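Local structure of vascular endothelial cadherin (3PPE) at the interface of chains A and B. The protein mediates calcium-dependent, homophilic adhesion between endothelial cells, pairing here through a strand swap between its outermost extracellular repeats, EC1. Numbering follows the deposited sequence. Chains: chain A/B, Vascular endothelial cadherin.

The interface of chains A and B. Residues chain A 24, 26, 35, 73-75, 85-88; chain B 2.
B:Trp2 inserts its indole into an acceptor pocket lined by, among others, A:Ser26, A:Tyr35, A:Ala73, A:His74, A:Glu85, A:Pro86 and A:Ser88; tryptophan offers this pocket a broad apolar surface with one N–H. Starting from the root, CB lies near the hydroxyl OG of A:Ser88, and CG is anti to the carbonyl carbon (chi1 -70°). A chi2 of 99° sets the indole plane nearly at right angles to the plane of CA, CB and CG. One face of the five-membered ring receives CB of A:Ser88, 3.4 Å from its centroid, a CH-pi contact that the short serine side chain probably favours. Over the opposite face, toward the rim, lie CB of A:Ser26 and the methylene CG of A:Glu85. There A:Ser26 OG donates to the anti lone pair of the carboxylate OE2 of A:Glu85 at 2.6 Å, tying the two wall residues together. B:Trp2 NE1 donates in the ring plane to the carbonyl O of A:Pro86 at 2.7 Å, nearly along the C=O axis (172°); the proline serves through its backbone. Farther in, B:Trp2 CZ2 meets CA of A:His74 at 3.6 Å. The small methyl CB of A:Ala73 packs 3.6 Å from B:Trp2 CH2. B:Trp2 CZ3 lies at the edge of A:Tyr35, 3.8 Å from CE2. That phenol's OH accepts the backbone N–H of A:Ser26, helping fix the ring. Strands 33-39, 68-77 and 88-95 of EC1 and loop residues A:Ser26, A:Glu85 and A:Pro86 form the pocket; an antiparallel bridge joins A:Ser26 to B:Trp2 in the exchanged N-terminal segment, and two-fold symmetry repeats the swap.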
ATOM      1  N   LEU A  24      -6.814   3.116  -8.178  1.00 14.13           N
ATOM      2  CA  LEU A  24      -7.952   2.824  -9.033  1.00 14.92           C
ATOM      3  C   LEU A  24      -7.487   2.390 -10.403  1.00 16.02           C
ATOM      4  O   LEU A  24      -6.493   2.907 -10.890  1.00 15.83           O
ATOM      5  CB  LEU A  24      -8.813   4.087  -9.197  1.00 13.93           C
ATOM      6  CG  LEU A  24      -9.507   4.625  -7.931  1.00 13.93           C
ATOM      7  CD1 LEU A  24     -10.126   5.995  -8.288  1.00 12.94           C
ATOM      8  CD2 LEU A  24     -10.570   3.615  -7.494  1.00 12.41           C
ATOM      9  N   SER A  26      -9.420   1.806 -14.267  1.00 19.96           N
ATOM     10  CA  SER A  26     -10.446   1.610 -15.301  1.00 20.69           C
ATOM     11  C   SER A  26      -9.750   1.168 -16.559  1.00 22.62           C
ATOM     12  O   SER A  26      -8.666   1.641 -16.848  1.00 22.58           O
ATOM     13  CB  SER A  26     -11.151   2.918 -15.631  1.00 20.53           C
ATOM     14  OG  SER A  26     -11.761   2.852 -16.920  1.00 19.78           O
ATOM     15  N   TYR A  35      -9.359  10.202 -13.258  1.00 16.71           N
ATOM     16  CA  TYR A  35     -10.009   9.564 -12.133  1.00 14.28           C
ATOM     17  C   TYR A  35     -10.504  10.634 -11.172  1.00 13.82           C
ATOM     18  O   TYR A  35      -9.760  11.540 -10.807  1.00 13.02           O
ATOM     19  CB  TYR A  35      -9.032   8.619 -11.416  1.00 14.75           C
ATOM     20  CG  TYR A  35      -8.605   7.434 -12.232  1.00 13.84           C
ATOM     21  CD1 TYR A  35      -7.414   7.447 -12.950  1.00 15.27           C
ATOM     22  CD2 TYR A  35      -9.380   6.270 -12.273  1.00 15.34           C
ATOM     23  CE1 TYR A  35      -7.007   6.335 -13.698  1.00 16.11           C
ATOM     24  CE2 TYR A  35      -8.972   5.143 -13.031  1.00 13.16           C
ATOM     25  CZ  TYR A  35      -7.807   5.188 -13.743  1.00 14.97           C
ATOM     26  OH  TYR A  35      -7.405   4.081 -14.480  1.00 15.94           O
ATOM     27  N   ALA A  73     -15.837   5.915  -7.342  1.00 12.38           N
ATOM     28  CA  ALA A  73     -14.871   6.297  -8.343  1.00 12.77           C
ATOM     29  C   ALA A  73     -15.549   6.577  -9.690  1.00 12.71           C
ATOM     30  O   ALA A  73     -16.524   5.926 -10.051  1.00 11.69           O
ATOM     31  CB  ALA A  73     -13.800   5.196  -8.470  1.00 12.16           C
ATOM     32  N   HIS A  74     -15.018   7.552 -10.423  1.00 12.49           N
ATOM     33  CA  HIS A  74     -15.404   7.764 -11.813  1.00 13.10           C
ATOM     34  C   HIS A  74     -14.180   7.837 -12.722  1.00 14.10           C
ATOM     35  O   HIS A  74     -13.045   7.719 -12.259  1.00 14.70           O
ATOM     36  CB  HIS A  74     -16.237   9.039 -11.950  1.00 13.35           C
ATOM     37  CG  HIS A  74     -17.233   9.231 -10.847  1.00 10.46           C
ATOM     38  ND1 HIS A  74     -18.590   9.312 -11.074  1.00 11.59           N
ATOM     39  CD2 HIS A  74     -17.068   9.358  -9.508  1.00 13.54           C
ATOM     40  CE1 HIS A  74     -19.218   9.481  -9.924  1.00 12.16           C
ATOM     41  NE2 HIS A  74     -18.317   9.513  -8.959  1.00 12.15           N
ATOM     42  N   ILE A  75     -14.419   8.033 -14.014  1.00 13.76           N
ATOM     43  CA  ILE A  75     -13.359   8.408 -14.940  1.00 15.34           C
ATOM     44  C   ILE A  75     -13.893   9.297 -16.059  1.00 15.48           C
ATOM     45  O   ILE A  75     -14.795   8.904 -16.799  1.00 15.01           O
ATOM     46  CB  ILE A  75     -12.685   7.168 -15.559  1.00 16.24           C
ATOM     47  CG1 ILE A  75     -11.445   7.578 -16.357  1.00 19.84           C
ATOM     48  CG2 ILE A  75     -13.667   6.414 -16.442  1.00 17.95           C
ATOM     49  CD1 ILE A  75     -10.557   6.416 -16.746  1.00 18.32           C
ATOM     50  N   GLU A  85     -17.233   5.862 -17.762  1.00 16.56           N
ATOM     51  CA  GLU A  85     -17.578   4.603 -17.133  1.00 16.99           C
ATOM     52  C   GLU A  85     -18.740   4.814 -16.203  1.00 15.93           C
ATOM     53  O   GLU A  85     -18.959   5.942 -15.757  1.00 15.16           O
ATOM     54  CB  GLU A  85     -16.407   4.110 -16.249  1.00 18.68           C
ATOM     55  CG  GLU A  85     -15.135   3.743 -17.017  1.00 22.11           C
ATOM     56  CD  GLU A  85     -15.124   2.286 -17.461  1.00 26.16           C
ATOM     57  OE1 GLU A  85     -16.205   1.725 -17.706  1.00 29.15           O
ATOM     58  OE2 GLU A  85     -14.023   1.719 -17.570  1.00 26.75           O
ATOM     59  N   PRO A  86     -19.448   3.719 -15.855  1.00 15.39           N
ATOM     60  CA  PRO A  86     -20.379   3.739 -14.738  1.00 15.74           C
ATOM     61  C   PRO A  86     -19.558   3.994 -13.472  1.00 16.33           C
ATOM     62  O   PRO A  86     -18.407   3.592 -13.403  1.00 18.42           O
ATOM     63  CB  PRO A  86     -20.939   2.302 -14.713  1.00 15.66           C
ATOM     64  CG  PRO A  86     -19.916   1.492 -15.422  1.00 15.18           C
ATOM     65  CD  PRO A  86     -19.378   2.382 -16.485  1.00 13.96           C
ATOM     66  N   PRO A  87     -20.110   4.693 -12.499  1.00 16.54           N
ATOM     67  CA  PRO A  87     -19.301   4.934 -11.315  1.00 16.88           C
ATOM     68  C   PRO A  87     -19.051   3.600 -10.553  1.00 16.93           C
ATOM     69  O   PRO A  87     -19.743   2.610 -10.796  1.00 17.83           O
ATOM     70  CB  PRO A  87     -20.155   5.906 -10.487  1.00 17.45           C
ATOM     71  CG  PRO A  87     -21.576   5.734 -10.993  1.00 18.99           C
ATOM     72  CD  PRO A  87     -21.464   5.270 -12.437  1.00 17.19           C
ATOM     73  N   SER A  88     -18.073   3.553  -9.668  1.00 14.99           N
ATOM     74  CA  SER A  88     -17.758   2.285  -8.999  1.00 15.74           C
ATOM     75  C   SER A  88     -17.580   2.555  -7.507  1.00 14.99           C
ATOM     76  O   SER A  88     -16.677   3.290  -7.110  1.00 13.04           O
ATOM     77  CB  SER A  88     -16.487   1.670  -9.595  1.00 15.67           C
ATOM     78  OG  SER A  88     -16.171   0.459  -8.954  1.00 19.82           O
TER
ATOM     79  N   TRP B   2     -14.089  -1.362 -14.700  1.00 18.82           N
ATOM     80  CA  TRP B   2     -13.220  -1.139 -13.548  1.00 18.88           C
ATOM     81  C   TRP B   2     -12.540  -2.440 -13.216  1.00 18.67           C
ATOM     82  O   TRP B   2     -13.204  -3.464 -13.183  1.00 19.02           O
ATOM     83  CB  TRP B   2     -14.055  -0.677 -12.366  1.00 17.71           C
ATOM     84  CG  TRP B   2     -14.604   0.751 -12.551  1.00 18.16           C
ATOM     85  CD1 TRP B   2     -15.880   1.106 -12.975  1.00 16.36           C
ATOM     86  CD2 TRP B   2     -13.909   1.985 -12.290  1.00 15.91           C
ATOM     87  NE1 TRP B   2     -16.003   2.482 -12.999  1.00 15.66           N
ATOM     88  CE2 TRP B   2     -14.816   3.044 -12.583  1.00 15.98           C
ATOM     89  CE3 TRP B   2     -12.611   2.303 -11.846  1.00 15.56           C
ATOM     90  CZ2 TRP B   2     -14.458   4.394 -12.446  1.00 15.08           C
ATOM     91  CZ3 TRP B   2     -12.256   3.665 -11.700  1.00 15.72           C
ATOM     92  CH2 TRP B   2     -13.178   4.680 -12.005  1.00 16.80           C
TER